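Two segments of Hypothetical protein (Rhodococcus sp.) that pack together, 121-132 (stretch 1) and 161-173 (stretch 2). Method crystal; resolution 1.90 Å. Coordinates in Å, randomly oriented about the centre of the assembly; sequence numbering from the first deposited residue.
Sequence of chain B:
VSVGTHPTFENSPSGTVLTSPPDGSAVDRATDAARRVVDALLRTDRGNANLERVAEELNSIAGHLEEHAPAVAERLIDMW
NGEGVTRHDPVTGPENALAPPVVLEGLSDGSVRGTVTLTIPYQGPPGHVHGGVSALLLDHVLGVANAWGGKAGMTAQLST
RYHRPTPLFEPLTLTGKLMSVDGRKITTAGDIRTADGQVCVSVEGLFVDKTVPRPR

Stretch 1, residues 121-132: PYQGPPGHVHGG
Stretch 2 (161-173) RYHRPTPLFEPLT

What sets the register of the two backbones? A single beta bridge pairs His 128 with Pro 167, their CA atoms 4.2 Å apart. Leu 168 N donates to Gly 127 O at 3.0 Å, and Val 129 N donates to Thr 166 O at 2.8 Å, both nearly straight, the bond pattern of an antiparallel bridge, although the two chains cross steeply rather than lie alongside each other. Pro 167 has no N-H to offer and needs none, since the donors lie at Leu 168 and Val 129. His 128 (phi/psi -132/158) and Pro 167 (-80/150) are both extended. A type II turn from Pro 125 to His 128, closed by His 128 N to Pro 125 O at 2.9 Å, leads into the bridge; Gly 127 sits in it at 77/3, a positive phi that favours glycine.

Which bump fills which hollow? Leu 168, chi1 m and chi2 t, is the main bump, with 102 Å² covered by stretch 1. Its hollow is made by a fold of that stretch, where His 130 N binds Tyr 122 O at 2.8 Å and Gly 124 N binds His 128 O at 3.0 Å. Leu 168 CD1 lies 3.7 Å from Gln 123 CB, Leu 168 CD2 meets Tyr 122 CB at 4.4 Å, and Leu 168 CG rests 3.6 Å from His 128 C. Val 129, chi1 t, adds a smaller bump: its CG2 is 3.7 Å from Leu 168 CD2, 4.0 Å from Leu 172 CD1 and 4.0 Å from Thr 166 CG2. Branched aliphatic chains suit this buried, apolar pocket.

How does His 128 fit beside the bridge? Its CA-to-CB bond points away overall, yet CB touches Thr 166 O at 3.2 Å, and chi1 m with chi2 78° brings the ring nearer. His 128 CD2 then lies 3.5 Å from Pro 165 CB and 3.7 Å from Pro 167 CA. His 128 ND1 donates to Pro 126 O at 2.8 Å, tying the ring to its own turn.

What closes the far end? The CA-to-CB bond of Tyr 162 points toward stretch 1, and with chi1 m and chi2 -94° its OH donates to Gly 131 O at 2.7 Å. Gly 131 starts a helix, where a CB would come within a tight 3.4 Å of Tyr 162 CE1; glycine leaves room for the ring. His 130 ND1 caps this helix, accepting from Gly 132 N at 2.9 Å. Between bridge and tyrosine, one water accepts from Thr 166 N at 2.9 Å and donates weakly to Val 129 O at 3.3 Å. In all, 507 Å² is buried.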

# COMPACT_ATOMS: atom_id res chain seq x y z
N PRO B 121 8.44 -2.85 -5.75
CA PRO B 121 7.36 -1.84 -5.66
C PRO B 121 7.05 -1.37 -4.26
O PRO B 121 6.51 -0.26 -4.08
CB PRO B 121 6.15 -2.58 -6.24
CG PRO B 121 6.74 -3.52 -7.21
CD PRO B 121 7.95 -4.05 -6.46
N TYR B 122 7.36 -2.22 -3.27
CA TYR B 122 7.11 -1.97 -1.83
C TYR B 122 8.26 -1.23 -1.10
O TYR B 122 8.21 -1.02 0.14
CB TYR B 122 6.77 -3.32 -1.13
CG TYR B 122 5.59 -4.00 -1.79
CD1 TYR B 122 4.29 -3.58 -1.55
CD2 TYR B 122 5.79 -5.00 -2.74
CE1 TYR B 122 3.19 -4.20 -2.18
CE2 TYR B 122 4.71 -5.60 -3.41
CZ TYR B 122 3.43 -5.19 -3.12
OH TYR B 122 2.38 -5.80 -3.75
N GLN B 123 9.24 -0.80 -1.89
CA GLN B 123 10.50 -0.19 -1.39
C GLN B 123 10.32 1.23 -0.87
O GLN B 123 9.64 2.04 -1.49
CB GLN B 123 11.53 -0.18 -2.50
CG GLN B 123 12.97 0.32 -2.15
CD GLN B 123 13.98 -0.09 -3.22
OE1 GLN B 123 13.72 0.06 -4.42
NE2 GLN B 123 15.12 -0.61 -2.81
N GLY B 124 10.94 1.50 0.28
CA GLY B 124 11.11 2.88 0.82
C GLY B 124 12.60 3.17 0.87
O GLY B 124 13.19 3.55 -0.12
N PRO B 125 13.25 2.92 2.02
CA PRO B 125 14.71 3.07 2.03
C PRO B 125 15.34 2.00 1.12
O PRO B 125 14.80 0.90 1.03
CB PRO B 125 15.08 2.85 3.51
CG PRO B 125 13.78 3.11 4.27
CD PRO B 125 12.74 2.51 3.34
N PRO B 126 16.43 2.33 0.42
CA PRO B 126 16.99 1.31 -0.51
C PRO B 126 17.11 -0.07 0.12
O PRO B 126 17.62 -0.21 1.24
CB PRO B 126 18.37 1.88 -0.86
CG PRO B 126 18.17 3.36 -0.78
CD PRO B 126 17.19 3.59 0.36
N GLY B 127 16.58 -1.07 -0.57
CA GLY B 127 16.66 -2.47 -0.16
C GLY B 127 15.70 -2.86 0.95
O GLY B 127 15.74 -4.00 1.40
N HIS B 128 14.84 -1.93 1.38
CA HIS B 128 13.97 -2.15 2.51
C HIS B 128 12.53 -1.75 2.22
O HIS B 128 12.25 -0.97 1.29
CB HIS B 128 14.50 -1.44 3.76
CG HIS B 128 15.84 -1.98 4.20
ND1 HIS B 128 17.02 -1.64 3.58
CD2 HIS B 128 16.16 -2.88 5.16
CE1 HIS B 128 18.02 -2.28 4.15
NE2 HIS B 128 17.52 -3.04 5.12
N VAL B 129 11.63 -2.32 3.01
CA VAL B 129 10.20 -2.13 2.85
C VAL B 129 9.88 -0.75 3.35
O VAL B 129 10.33 -0.34 4.44
CB VAL B 129 9.44 -3.16 3.71
CG1 VAL B 129 7.92 -2.88 3.69
CG2 VAL B 129 9.74 -4.60 3.22
N HIS B 130 9.09 -0.02 2.58
CA HIS B 130 8.57 1.28 3.02
C HIS B 130 7.87 1.16 4.39
O HIS B 130 6.99 0.30 4.58
CB HIS B 130 7.61 1.80 1.96
CG HIS B 130 7.30 3.25 2.08
ND1 HIS B 130 6.61 3.78 3.15
CD2 HIS B 130 7.54 4.29 1.24
CE1 HIS B 130 6.46 5.08 2.98
NE2 HIS B 130 7.01 5.41 1.83
N GLY B 131 8.22 2.01 5.35
CA GLY B 131 7.60 1.96 6.66
C GLY B 131 6.07 2.00 6.58
O GLY B 131 5.38 1.37 7.38
N GLY B 132 5.56 2.73 5.59
CA GLY B 132 4.09 2.82 5.35
C GLY B 132 3.49 1.51 4.87
O GLY B 132 2.34 1.19 5.16
N ARG B 161 5.42 0.88 15.74
CA ARG B 161 6.76 1.15 16.23
C ARG B 161 7.77 0.40 15.36
O ARG B 161 7.56 -0.76 15.03
CB ARG B 161 6.88 0.71 17.70
CG ARG B 161 6.16 1.64 18.69
CD ARG B 161 6.60 1.44 20.17
NE ARG B 161 8.04 1.65 20.36
CZ ARG B 161 8.85 0.82 21.02
NH1 ARG B 161 8.39 -0.28 21.62
NH2 ARG B 161 10.15 1.13 21.12
N TYR B 162 8.87 1.07 15.02
CA TYR B 162 9.85 0.55 14.10
C TYR B 162 11.15 0.30 14.84
O TYR B 162 11.77 1.24 15.35
CB TYR B 162 10.05 1.56 12.95
CG TYR B 162 8.79 1.74 12.14
CD1 TYR B 162 8.56 0.99 10.98
CD2 TYR B 162 7.80 2.63 12.55
CE1 TYR B 162 7.37 1.14 10.24
CE2 TYR B 162 6.61 2.78 11.82
CZ TYR B 162 6.42 2.04 10.66
OH TYR B 162 5.25 2.19 9.95
N HIS B 163 11.57 -0.95 14.86
CA HIS B 163 12.65 -1.40 15.72
C HIS B 163 13.94 -1.65 14.96
O HIS B 163 15.02 -1.31 15.44
CB HIS B 163 12.21 -2.68 16.45
CG HIS B 163 10.90 -2.55 17.17
ND1 HIS B 163 10.81 -2.01 18.44
CD2 HIS B 163 9.64 -2.84 16.79
CE1 HIS B 163 9.54 -1.99 18.81
NE2 HIS B 163 8.81 -2.50 17.84
N ARG B 164 13.82 -2.31 13.80
CA ARG B 164 14.96 -2.73 12.99
C ARG B 164 14.53 -2.58 11.53
O ARG B 164 13.34 -2.71 11.22
CB ARG B 164 15.28 -4.21 13.24
CG ARG B 164 15.49 -4.58 14.69
CD ARG B 164 15.71 -6.08 14.86
NE ARG B 164 16.90 -6.56 14.17
CZ ARG B 164 18.16 -6.44 14.63
NH1 ARG B 164 18.42 -5.86 15.80
NH2 ARG B 164 19.17 -6.92 13.91
N PRO B 165 15.49 -2.25 10.63
CA PRO B 165 15.22 -2.26 9.18
C PRO B 165 14.45 -3.51 8.72
O PRO B 165 14.71 -4.62 9.20
CB PRO B 165 16.63 -2.27 8.58
CG PRO B 165 17.43 -1.42 9.57
CD PRO B 165 16.86 -1.79 10.93
N THR B 166 13.51 -3.31 7.80
CA THR B 166 12.69 -4.41 7.31
C THR B 166 13.09 -4.69 5.87
O THR B 166 12.78 -3.90 4.99
CB THR B 166 11.20 -4.02 7.35
OG1 THR B 166 10.87 -3.48 8.64
CG2 THR B 166 10.35 -5.24 7.07
N PRO B 167 13.79 -5.78 5.62
CA PRO B 167 14.34 -5.94 4.26
C PRO B 167 13.37 -6.44 3.22
O PRO B 167 12.47 -7.20 3.51
CB PRO B 167 15.45 -6.99 4.44
CG PRO B 167 15.00 -7.78 5.67
CD PRO B 167 14.20 -6.87 6.53
N LEU B 168 13.61 -6.02 1.99
CA LEU B 168 12.99 -6.62 0.82
C LEU B 168 13.71 -7.94 0.52
O LEU B 168 14.82 -8.17 1.03
CB LEU B 168 13.14 -5.68 -0.39
CG LEU B 168 12.48 -4.29 -0.33
CD1 LEU B 168 12.91 -3.48 -1.52
CD2 LEU B 168 10.95 -4.46 -0.29
N PHE B 169 13.09 -8.77 -0.31
CA PHE B 169 13.71 -9.98 -0.87
C PHE B 169 13.98 -11.12 0.11
O PHE B 169 14.77 -12.03 -0.19
CB PHE B 169 15.01 -9.65 -1.64
CG PHE B 169 14.96 -8.34 -2.39
CD1 PHE B 169 13.94 -8.07 -3.32
CD2 PHE B 169 15.93 -7.38 -2.17
CE1 PHE B 169 13.90 -6.85 -4.00
CE2 PHE B 169 15.91 -6.14 -2.85
CZ PHE B 169 14.89 -5.88 -3.77
N GLU B 170 13.39 -11.07 1.29
CA GLU B 170 13.53 -12.18 2.22
C GLU B 170 12.23 -12.38 2.98
O GLU B 170 11.42 -11.48 3.05
CB GLU B 170 14.72 -11.98 3.16
CG GLU B 170 14.48 -11.07 4.32
CD GLU B 170 15.78 -10.78 5.07
OE1 GLU B 170 16.78 -10.39 4.43
OE2 GLU B 170 15.81 -10.94 6.32
N PRO B 171 12.04 -13.59 3.53
CA PRO B 171 10.77 -13.94 4.17
C PRO B 171 10.53 -13.14 5.45
O PRO B 171 11.36 -13.15 6.37
CB PRO B 171 10.93 -15.45 4.47
CG PRO B 171 12.14 -15.89 3.76
CD PRO B 171 13.01 -14.72 3.55
N LEU B 172 9.41 -12.41 5.48
CA LEU B 172 8.97 -11.69 6.68
C LEU B 172 7.72 -12.35 7.29
O LEU B 172 6.75 -12.58 6.60
CB LEU B 172 8.58 -10.24 6.29
CG LEU B 172 9.63 -9.44 5.51
CD1 LEU B 172 9.06 -8.10 5.06
CD2 LEU B 172 10.96 -9.26 6.29
N THR B 173 7.75 -12.63 8.60
CA THR B 173 6.62 -13.25 9.25
C THR B 173 5.74 -12.18 9.81
O THR B 173 6.18 -11.40 10.65
CB THR B 173 7.07 -14.13 10.43
OG1 THR B 173 8.06 -15.06 9.96
CG2 THR B 173 5.86 -14.89 11.03
O HOH W 1 9.15 -1.10 7.57
O HOH W 2 12.78 -0.72 6.63